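Local coordinates for putative translational inhibitor protein (Yersinia pestis, PDB 5V4D) that is of unknown function but belongs to the Rid (YjgF-like) family, and so probably acts as an enamine/imine deaminase, at residues K71-I79 with Y94-I102; G27-I37 with P115-A126. All coordinates share one frame; numbering follows the deposited sequence.

Interaction 1 (K71-I79 with Y94-I102); sequences KDKIVKTTI and YADYFKGTI. With CA (calcium ion), chain H.
Lys71 lays its aliphatic chain over one face of the Tyr97 ring and hooks its ammonium onto the same residue's backbone. CD sits 3.7 Å from the ring centroid, 18° off the normal, a CH-pi contact, while NZ, off-centre at 4.6 Å, adds a cation-pi component and donates to Tyr97 O at 2.8 Å in the carbonyl plane. With CG between the backbone N and the carbonyl carbon (chi1 66°) and the rest of the chain extended, the lysine can run along the ring toward that carbonyl. The Tyr97 hydroxyl is hydrogen-bonded to Asp61 OD1 of helix 49-66. Phe98 turns its ring edge to the strand: Ile74 CD1 meets CZ at 3.7 Å near the ring plane, the two side chains set roughly perpendicular. Ile74, with Lys71 in the short 3-10 turn before it, ties the first strand to the helix of a beta-alpha-beta unit (74-81, 87-98, 105-110), residues 94-98 running nearly antiparallel to residues 74-79 at 167°. Farther along, Thr77 and Tyr94 meet head-on, and OG1 donates to Tyr94 OH at 2.8 Å near the ring plane. Ile79 CD1 touches the same ring obliquely, and Arg106 makes a cation-pi contact with it. Beyond the helix, Thr101 OG1 donates to Phe98 O within a type II turn and accepts from a water, which also donates to Lys71 O at 2.9 Å.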
loop_
_atom_site.group_PDB
_atom_site.type_symbol
_atom_site.label_atom_id
_atom_site.label_comp_id
_atom_site.label_asym_id
_atom_site.label_seq_id
_atom_site.Cartn_x
_atom_site.Cartn_y
_atom_site.Cartn_z
ATOM N N LYS A 71 -15.071 -12.209 -4.366
ATOM C CA LYS A 71 -14.266 -11.277 -5.148
ATOM C C LYS A 71 -15.050 -10.056 -5.592
ATOM O O LYS A 71 -14.445 -9.011 -5.816
ATOM C CB LYS A 71 -13.667 -12.008 -6.351
ATOM C CG LYS A 71 -14.684 -12.491 -7.361
ATOM C CD LYS A 71 -14.053 -13.589 -8.241
ATOM C CE LYS A 71 -15.051 -14.111 -9.272
ATOM N NZ LYS A 71 -14.439 -15.091 -10.243
ATOM N N ASP A 72 -16.386 -10.164 -5.687
ATOM C CA ASP A 72 -17.214 -9.015 -6.041
ATOM C C ASP A 72 -17.081 -7.868 -5.045
ATOM O O ASP A 72 -17.337 -6.713 -5.412
ATOM C CB ASP A 72 -18.683 -9.439 -6.148
ATOM C CG ASP A 72 -19.579 -8.321 -6.665
ATOM O OD1 ASP A 72 -20.456 -7.837 -5.903
ATOM O OD2 ASP A 72 -19.386 -7.921 -7.830
ATOM N N LYS A 73 -16.675 -8.160 -3.807
ATOM C CA LYS A 73 -16.565 -7.167 -2.741
ATOM C C LYS A 73 -15.175 -6.544 -2.614
ATOM O O LYS A 73 -14.992 -5.668 -1.752
ATOM C CB LYS A 73 -16.922 -7.789 -1.384
ATOM C CG LYS A 73 -18.345 -8.331 -1.311
ATOM C CD LYS A 73 -19.325 -7.283 -1.724
ATOM C CE LYS A 73 -20.745 -7.830 -1.602
ATOM N NZ LYS A 73 -21.040 -8.210 -0.184
ATOM N N ILE A 74 -14.211 -6.927 -3.456
ATOM C CA ILE A 74 -12.875 -6.340 -3.371
ATOM C C ILE A 74 -12.949 -4.898 -3.828
ATOM O O ILE A 74 -13.531 -4.588 -4.871
ATOM C CB ILE A 74 -11.859 -7.158 -4.180
ATOM C CG1 ILE A 74 -11.650 -8.500 -3.454
ATOM C CG2 ILE A 74 -10.485 -6.391 -4.283
ATOM C CD1 ILE A 74 -10.738 -9.506 -4.248
ATOM N N VAL A 75 -12.381 -4.012 -3.015
ATOM C CA VAL A 75 -12.441 -2.582 -3.222
ATOM C C VAL A 75 -11.176 -2.062 -3.891
ATOM O O VAL A 75 -11.238 -1.188 -4.755
ATOM C CB VAL A 75 -12.675 -1.927 -1.839
ATOM C CG1 VAL A 75 -12.393 -0.501 -1.862
ATOM C CG2 VAL A 75 -14.144 -2.158 -1.407
ATOM N N LYS A 76 -10.016 -2.590 -3.507
ATOM C CA LYS A 76 -8.727 -2.037 -3.907
ATOM C C LYS A 76 -7.691 -3.149 -3.829
ATOM O O LYS A 76 -7.740 -3.960 -2.900
ATOM C CB LYS A 76 -8.344 -0.871 -2.972
ATOM C CG LYS A 76 -6.865 -0.379 -3.048
ATOM C CD LYS A 76 -6.596 0.283 -4.404
ATOM C CE LYS A 76 -5.229 1.082 -4.434
ATOM N NZ LYS A 76 -4.129 0.153 -4.038
ATOM N N THR A 77 -6.800 -3.216 -4.826
ATOM C CA THR A 77 -5.705 -4.171 -4.838
ATOM C C THR A 77 -4.409 -3.429 -5.151
ATOM O O THR A 77 -4.432 -2.322 -5.709
ATOM C CB THR A 77 -5.883 -5.294 -5.883
ATOM O OG1 THR A 77 -5.712 -4.740 -7.204
ATOM C CG2 THR A 77 -7.261 -5.916 -5.806
ATOM N N THR A 78 -3.282 -4.040 -4.793
ATOM C CA THR A 78 -1.968 -3.603 -5.267
ATOM C C THR A 78 -1.273 -4.807 -5.874
ATOM O O THR A 78 -1.249 -5.887 -5.269
ATOM C CB THR A 78 -1.115 -3.028 -4.122
ATOM O OG1 THR A 78 -1.818 -1.920 -3.561
ATOM C CG2 THR A 78 0.253 -2.570 -4.595
ATOM N N ILE A 79 -0.750 -4.631 -7.073
ATOM C CA ILE A 79 0.049 -5.654 -7.729
ATOM C C ILE A 79 1.519 -5.263 -7.619
ATOM O O ILE A 79 1.933 -4.229 -8.164
ATOM C CB ILE A 79 -0.373 -5.800 -9.199
ATOM C CG1 ILE A 79 -1.839 -6.231 -9.276
ATOM C CG2 ILE A 79 0.546 -6.834 -9.938
ATOM C CD1 ILE A 79 -2.361 -6.316 -10.742
ATOM N N TYR A 94 -5.890 -11.698 -14.453
ATOM C CA TYR A 94 -6.596 -10.949 -13.427
ATOM C C TYR A 94 -7.973 -10.521 -13.907
ATOM O O TYR A 94 -8.958 -10.586 -13.159
ATOM C CB TYR A 94 -5.717 -9.758 -13.061
ATOM C CG TYR A 94 -6.174 -8.771 -12.020
ATOM C CD1 TYR A 94 -5.544 -8.738 -10.774
ATOM C CD2 TYR A 94 -7.123 -7.788 -12.328
ATOM C CE1 TYR A 94 -5.907 -7.792 -9.833
ATOM C CE2 TYR A 94 -7.491 -6.851 -11.389
ATOM C CZ TYR A 94 -6.869 -6.857 -10.156
ATOM O OH TYR A 94 -7.249 -5.913 -9.217
ATOM N N ALA A 95 -8.068 -10.099 -15.169
ATOM C CA ALA A 95 -9.358 -9.703 -15.723
ATOM C C ALA A 95 -10.335 -10.866 -15.732
ATOM O O ALA A 95 -11.519 -10.678 -15.456
ATOM C CB ALA A 95 -9.153 -9.177 -17.151
ATOM N N ASP A 96 -9.860 -12.064 -16.094
ATOM C CA ASP A 96 -10.701 -13.253 -16.091
ATOM C C ASP A 96 -11.311 -13.456 -14.717
ATOM O O ASP A 96 -12.513 -13.732 -14.586
ATOM C CB ASP A 96 -9.898 -14.492 -16.475
ATOM C CG ASP A 96 -9.247 -14.416 -17.865
ATOM O OD1 ASP A 96 -9.554 -13.517 -18.670
ATOM O OD2 ASP A 96 -8.405 -15.331 -18.098
ATOM N N TYR A 97 -10.482 -13.342 -13.686
ATOM C CA TYR A 97 -10.940 -13.568 -12.316
ATOM C C TYR A 97 -12.012 -12.565 -11.933
ATOM O O TYR A 97 -13.013 -12.915 -11.281
ATOM C CB TYR A 97 -9.735 -13.436 -11.359
ATOM C CG TYR A 97 -10.074 -13.649 -9.905
ATOM C CD1 TYR A 97 -10.456 -14.918 -9.438
ATOM C CD2 TYR A 97 -10.012 -12.586 -8.996
ATOM C CE1 TYR A 97 -10.772 -15.118 -8.087
ATOM C CE2 TYR A 97 -10.298 -12.771 -7.662
ATOM C CZ TYR A 97 -10.687 -14.044 -7.208
ATOM O OH TYR A 97 -11.006 -14.206 -5.870
ATOM N N PHE A 98 -11.838 -11.306 -12.346
ATOM C CA PHE A 98 -12.771 -10.262 -11.932
ATOM C C PHE A 98 -13.894 -10.005 -12.935
ATOM O O PHE A 98 -14.724 -9.123 -12.694
ATOM C CB PHE A 98 -12.004 -8.954 -11.663
ATOM C CG PHE A 98 -11.298 -8.954 -10.342
ATOM C CD1 PHE A 98 -12.039 -8.871 -9.163
ATOM C CD2 PHE A 98 -9.928 -9.051 -10.266
ATOM C CE1 PHE A 98 -11.409 -8.884 -7.902
ATOM C CE2 PHE A 98 -9.267 -9.085 -9.040
ATOM C CZ PHE A 98 -10.011 -8.972 -7.839
ATOM N N LYS A 99 -13.979 -10.773 -14.020
ATOM C CA LYS A 99 -14.999 -10.512 -15.034
ATOM C C LYS A 99 -16.399 -10.501 -14.415
ATOM O O LYS A 99 -16.726 -11.341 -13.565
ATOM C CB LYS A 99 -14.921 -11.561 -16.145
ATOM C CG LYS A 99 -15.937 -11.288 -17.268
ATOM C CD LYS A 99 -15.772 -12.166 -18.493
ATOM C CE LYS A 99 -16.763 -11.723 -19.592
ATOM N NZ LYS A 99 -16.457 -12.280 -20.940
ATOM N N GLY A 100 -17.194 -9.513 -14.809
ATOM C CA GLY A 100 -18.566 -9.392 -14.345
ATOM C C GLY A 100 -18.729 -8.663 -13.033
ATOM O O GLY A 100 -19.867 -8.448 -12.601
ATOM N N THR A 101 -17.641 -8.302 -12.373
ATOM C CA THR A 101 -17.688 -7.490 -11.168
ATOM C C THR A 101 -17.298 -6.072 -11.519
ATOM O O THR A 101 -16.730 -5.821 -12.586
ATOM C CB THR A 101 -16.743 -8.019 -10.072
ATOM O OG1 THR A 101 -15.385 -7.676 -10.386
ATOM C CG2 THR A 101 -16.897 -9.551 -9.920
ATOM N N ILE A 102 -17.610 -5.143 -10.604
ATOM C CA ILE A 102 -17.058 -3.792 -10.676
ATOM C C ILE A 102 -15.576 -3.862 -10.313
ATOM O O ILE A 102 -15.205 -4.245 -9.194
ATOM C CB ILE A 102 -17.798 -2.844 -9.735
ATOM C CG1 ILE A 102 -19.265 -2.714 -10.136
ATOM C CG2 ILE A 102 -17.127 -1.475 -9.804
ATOM C CD1 ILE A 102 -20.019 -1.783 -9.165
HETATM CA CA CA H . -8.191 -12.679 -20.421
HETATM O O HOH W 1 -14.534 -6.839 -7.695
HETATM O O HOH W 2 -6.990 -14.742 -20.284
#

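Interaction 2 (G27-I37 with P115-A126); sequences GILYASGQIPI and PKGALVEIEVIA
Val124 O is held from two directions, by Ala31 N at 3.1 Å and by a water at 2.8 Å that also donates to Ala31 O. Farther along, a second water donates to both Ser32 O and Ile122 O. Ile122 O in addition takes the N-H of Gln34 at 2.9 Å; that bond is nearly straight at its hydrogen (176°), yet the donor stands 45° out of the carbonyl plane. Between these positions the pairing changes register by one residue, with the two waters beside the break. Leu29 and Ala126 form a hydrogen-bonded pair on one side of it, Gln34 and Ile122 a single bridge on the other. The antiparallel partners are strands 28-31 and 120-127, adjacent in the mixed sheet of the YjgF-like fold. Their side chains alternate between its faces: Tyr30 and Ile125 run alongside each other, with CD1 and CG2 3.8 Å apart, whereas Leu29 and Ala126 point to the opposite face. Ile125 also packs on Tyr30 of the second subunit. At Gly33 the chain carries no side chain where the Glu121 carboxylate comes close, OE1 lying 3.4 Å from Gly33 CA. The Glu121 chain is extended, its CG opposite the backbone N (chi1 -176°), and its CG rests against Ile35 CG2. The other branch of Ile35 ends in CD1, which crosses Pro115 obliquely to meet its CB at 4.0 Å. Pro36, centre of an inverse gamma turn, presses CD against Ala118 CB at 3.5 Å, a tight contact. Its CD also lies against Val120 O, a buried carbonyl with no polar partner in the model. Glu123, whose CB meets Gly33 CA, sends its carboxylate to Lys76 and Ser107 of the third subunit.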
loop_
_atom_site.group_PDB
_atom_site.type_symbol
_atom_site.label_atom_id
_atom_site.label_comp_id
_atom_site.label_asym_id
_atom_site.label_seq_id
_atom_site.Cartn_x
_atom_site.Cartn_y
_atom_site.Cartn_z
ATOM N N GLY A 27 -15.809 -4.038 9.258
ATOM C CA GLY A 27 -16.428 -4.246 7.960
ATOM C C GLY A 27 -15.470 -4.350 6.784
ATOM O O GLY A 27 -15.933 -4.553 5.649
ATOM N N ILE A 28 -14.165 -4.278 7.018
ATOM C CA ILE A 28 -13.156 -4.405 5.971
ATOM C C ILE A 28 -12.313 -5.651 6.215
ATOM O O ILE A 28 -11.853 -5.880 7.340
ATOM C CB ILE A 28 -12.223 -3.183 5.917
ATOM C CG1 ILE A 28 -13.023 -1.897 5.664
ATOM C CG2 ILE A 28 -11.102 -3.428 4.888
ATOM C CD1 ILE A 28 -13.554 -1.817 4.272
ATOM N N LEU A 29 -12.105 -6.447 5.159
ATOM C CA LEU A 29 -11.166 -7.558 5.177
ATOM C C LEU A 29 -9.823 -7.094 4.620
ATOM O O LEU A 29 -9.738 -6.680 3.456
ATOM C CB LEU A 29 -11.703 -8.711 4.332
ATOM C CG LEU A 29 -10.785 -9.908 4.167
ATOM C CD1 LEU A 29 -10.502 -10.453 5.504
ATOM C CD2 LEU A 29 -11.460 -10.981 3.323
ATOM N N TYR A 30 -8.785 -7.153 5.447
ATOM C CA TYR A 30 -7.439 -6.774 5.032
ATOM C C TYR A 30 -6.691 -8.071 4.773
ATOM O O TYR A 30 -6.373 -8.784 5.722
ATOM C CB TYR A 30 -6.722 -5.973 6.119
ATOM C CG TYR A 30 -7.360 -4.655 6.480
ATOM C CD1 TYR A 30 -6.925 -3.456 5.876
ATOM C CD2 TYR A 30 -8.400 -4.595 7.413
ATOM C CE1 TYR A 30 -7.517 -2.250 6.195
ATOM C CE2 TYR A 30 -8.988 -3.372 7.740
ATOM C CZ TYR A 30 -8.553 -2.221 7.132
ATOM O OH TYR A 30 -9.164 -1.030 7.488
ATOM N N ALA A 31 -6.426 -8.402 3.498
ATOM C CA ALA A 31 -5.721 -9.638 3.181
ATOM C C ALA A 31 -4.219 -9.390 3.141
ATOM O O ALA A 31 -3.786 -8.357 2.644
ATOM C CB ALA A 31 -6.152 -10.183 1.816
ATOM N N SER A 32 -3.432 -10.332 3.668
ATOM C CA SER A 32 -2.001 -10.308 3.395
ATOM C C SER A 32 -1.747 -10.436 1.903
ATOM O O SER A 32 -2.499 -11.104 1.189
ATOM C CB SER A 32 -1.322 -11.456 4.128
ATOM O OG SER A 32 -1.317 -11.218 5.515
ATOM N N GLY A 33 -0.661 -9.820 1.435
ATOM C CA GLY A 33 -0.254 -10.098 0.071
ATOM C C GLY A 33 -0.066 -11.586 -0.172
ATOM O O GLY A 33 0.591 -12.282 0.627
ATOM N N GLN A 34 -0.668 -12.092 -1.254
ATOM C CA GLN A 34 -0.575 -13.491 -1.637
ATOM C C GLN A 34 0.521 -13.663 -2.663
ATOM O O GLN A 34 0.570 -12.917 -3.656
ATOM C CB GLN A 34 -1.884 -14.017 -2.225
ATOM C CG GLN A 34 -2.891 -14.369 -1.123
ATOM C CD GLN A 34 -2.365 -15.493 -0.252
ATOM O OE1 GLN A 34 -1.630 -16.389 -0.712
ATOM N NE2 GLN A 34 -2.680 -15.426 1.019
ATOM N N ILE A 35 1.371 -14.664 -2.426
ATOM C CA ILE A 35 2.381 -15.068 -3.398
ATOM C C ILE A 35 1.994 -16.433 -3.972
ATOM O O ILE A 35 1.070 -17.097 -3.474
ATOM C CB ILE A 35 3.803 -15.069 -2.793
ATOM C CG1 ILE A 35 3.865 -15.869 -1.512
ATOM C CG2 ILE A 35 4.325 -13.644 -2.577
ATOM C CD1 ILE A 35 5.366 -16.262 -1.154
ATOM N N PRO A 36 2.656 -16.878 -5.047
ATOM C CA PRO A 36 2.199 -18.049 -5.812
ATOM C C PRO A 36 2.659 -19.366 -5.196
ATOM O O PRO A 36 3.235 -20.221 -5.880
ATOM C CB PRO A 36 2.842 -17.853 -7.191
ATOM C CG PRO A 36 3.471 -16.536 -7.179
ATOM C CD PRO A 36 3.658 -16.091 -5.798
ATOM N N ILE A 37 2.337 -19.552 -3.906
ATOM C CA ILE A 37 2.581 -20.804 -3.202
ATOM C C ILE A 37 1.385 -21.718 -3.418
ATOM O O ILE A 37 0.231 -21.286 -3.279
ATOM C CB ILE A 37 2.808 -20.565 -1.698
ATOM C CG1 ILE A 37 4.094 -19.793 -1.452
ATOM C CG2 ILE A 37 2.801 -21.936 -0.922
ATOM C CD1 ILE A 37 5.290 -20.541 -1.876
ATOM N N PRO A 115 9.060 -12.310 -1.678
ATOM C CA PRO A 115 9.308 -13.528 -0.899
ATOM C C PRO A 115 9.349 -14.758 -1.796
ATOM O O PRO A 115 8.558 -14.886 -2.739
ATOM C CB PRO A 115 8.104 -13.587 0.047
ATOM C CG PRO A 115 7.738 -12.141 0.253
ATOM C CD PRO A 115 7.931 -11.529 -1.140
ATOM N N LYS A 116 10.276 -15.658 -1.482
ATOM C CA LYS A 116 10.473 -16.947 -2.161
ATOM C C LYS A 116 10.820 -16.818 -3.630
ATOM O O LYS A 116 10.814 -17.822 -4.371
ATOM C CB LYS A 116 9.234 -17.857 -1.989
ATOM C CG LYS A 116 8.899 -18.100 -0.535
ATOM C CD LYS A 116 8.115 -19.372 -0.370
ATOM C CE LYS A 116 8.321 -19.985 1.000
ATOM N NZ LYS A 116 9.423 -20.985 0.964
ATOM N N GLY A 117 11.222 -15.630 -4.082
ATOM C CA GLY A 117 11.580 -15.447 -5.468
ATOM C C GLY A 117 10.390 -15.364 -6.374
ATOM O O GLY A 117 10.546 -15.549 -7.586
ATOM N N ALA A 118 9.220 -15.071 -5.819
ATOM C CA ALA A 118 7.992 -14.947 -6.626
ATOM C C ALA A 118 8.110 -13.846 -7.685
ATOM O O ALA A 118 8.829 -12.848 -7.521
ATOM C CB ALA A 118 6.799 -14.628 -5.734
ATOM N N LEU A 119 7.352 -14.001 -8.769
ATOM C CA LEU A 119 7.288 -12.963 -9.810
ATOM C C LEU A 119 6.209 -11.919 -9.553
ATOM O O LEU A 119 6.193 -10.843 -10.208
ATOM C CB LEU A 119 6.986 -13.585 -11.185
ATOM C CG LEU A 119 8.018 -14.622 -11.663
ATOM C CD1 LEU A 119 7.499 -15.298 -12.953
ATOM C CD2 LEU A 119 9.389 -13.976 -11.910
ATOM N N VAL A 120 5.241 -12.253 -8.708
ATOM C CA VAL A 120 4.091 -11.389 -8.510
ATOM C C VAL A 120 3.564 -11.652 -7.110
ATOM O O VAL A 120 3.590 -12.791 -6.630
ATOM C CB VAL A 120 3.024 -11.618 -9.614
ATOM C CG1 VAL A 120 2.549 -13.105 -9.710
ATOM C CG2 VAL A 120 1.823 -10.667 -9.435
ATOM N N GLU A 121 3.035 -10.594 -6.476
ATOM C CA GLU A 121 2.351 -10.651 -5.185
ATOM C C GLU A 121 1.163 -9.719 -5.263
ATOM O O GLU A 121 1.318 -8.588 -5.733
ATOM C CB GLU A 121 3.290 -10.235 -4.034
ATOM C CG GLU A 121 2.623 -10.371 -2.662
ATOM C CD GLU A 121 3.530 -9.948 -1.520
ATOM O OE1 GLU A 121 3.056 -9.413 -0.491
ATOM O OE2 GLU A 121 4.762 -10.046 -1.696
ATOM N N ILE A 122 -0.028 -10.179 -4.871
ATOM C CA ILE A 122 -1.199 -9.303 -4.972
ATOM C C ILE A 122 -1.834 -9.184 -3.599
ATOM O O ILE A 122 -2.146 -10.197 -2.954
ATOM C CB ILE A 122 -2.214 -9.814 -6.004
ATOM C CG1 ILE A 122 -1.533 -9.814 -7.377
ATOM C CG2 ILE A 122 -3.452 -8.888 -6.062
ATOM C CD1 ILE A 122 -2.485 -10.312 -8.489
ATOM N N GLU A 123 -2.056 -7.934 -3.176
ATOM C CA GLU A 123 -2.678 -7.590 -1.907
ATOM C C GLU A 123 -4.055 -7.006 -2.178
ATOM O O GLU A 123 -4.212 -6.206 -3.107
ATOM C CB GLU A 123 -1.777 -6.564 -1.216
ATOM C CG GLU A 123 -2.272 -5.954 0.021
ATOM C CD GLU A 123 -1.262 -4.866 0.440
ATOM O OE1 GLU A 123 -0.256 -5.243 1.008
ATOM O OE2 GLU A 123 -1.437 -3.677 0.098
ATOM N N VAL A 124 -5.062 -7.408 -1.391
ATOM C CA VAL A 124 -6.420 -6.922 -1.583
ATOM C C VAL A 124 -7.049 -6.480 -0.272
ATOM O O VAL A 124 -6.671 -6.927 0.825
ATOM C CB VAL A 124 -7.345 -7.977 -2.248
ATOM C CG1 VAL A 124 -6.644 -8.675 -3.401
ATOM C CG2 VAL A 124 -7.846 -9.028 -1.237
ATOM N N ILE A 125 -7.988 -5.543 -0.379
ATOM C CA ILE A 125 -8.934 -5.279 0.696
ATOM C C ILE A 125 -10.328 -5.461 0.131
ATOM O O ILE A 125 -10.588 -5.201 -1.048
ATOM C CB ILE A 125 -8.807 -3.892 1.354
ATOM C CG1 ILE A 125 -8.979 -2.784 0.319
ATOM C CG2 ILE A 125 -7.495 -3.799 2.143
ATOM C CD1 ILE A 125 -9.346 -1.439 0.962
ATOM N N ALA A 126 -11.229 -5.939 0.984
ATOM C CA ALA A 126 -12.581 -6.243 0.552
ATOM C C ALA A 126 -13.581 -5.753 1.581
ATOM O O ALA A 126 -13.287 -5.678 2.767
ATOM C CB ALA A 126 -12.801 -7.742 0.335
HETATM O O HOH W 3 -4.813 -5.679 2.580
HETATM O O HOH W 4 -4.225 -10.427 -0.940
#

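Interactions 1 and 2 share one sheet, their centres about 13 Å apart. Strand 120-127 pairs with 28-31 in interaction 2 and, along its other edge, with strand 74-81 of interaction 1: Val75 N lies 2.9 Å from Ile125 O and Thr78 N 2.9 Å from Glu123 O, both probable hydrogen bonds. In sequence, interaction 1 falls between the two segments of interaction 2. Lys76 and Glu123 also join the contacts through salt bridges between subunits. The side chain of Pro115 is about 4 Å from a bound acetic acid, probably from the crystallisation liquor, and the side chain of Ile79 is about 6 Å from one. In interaction 1, Asp96 OD1 binds calcium together with Asp92 O and a water.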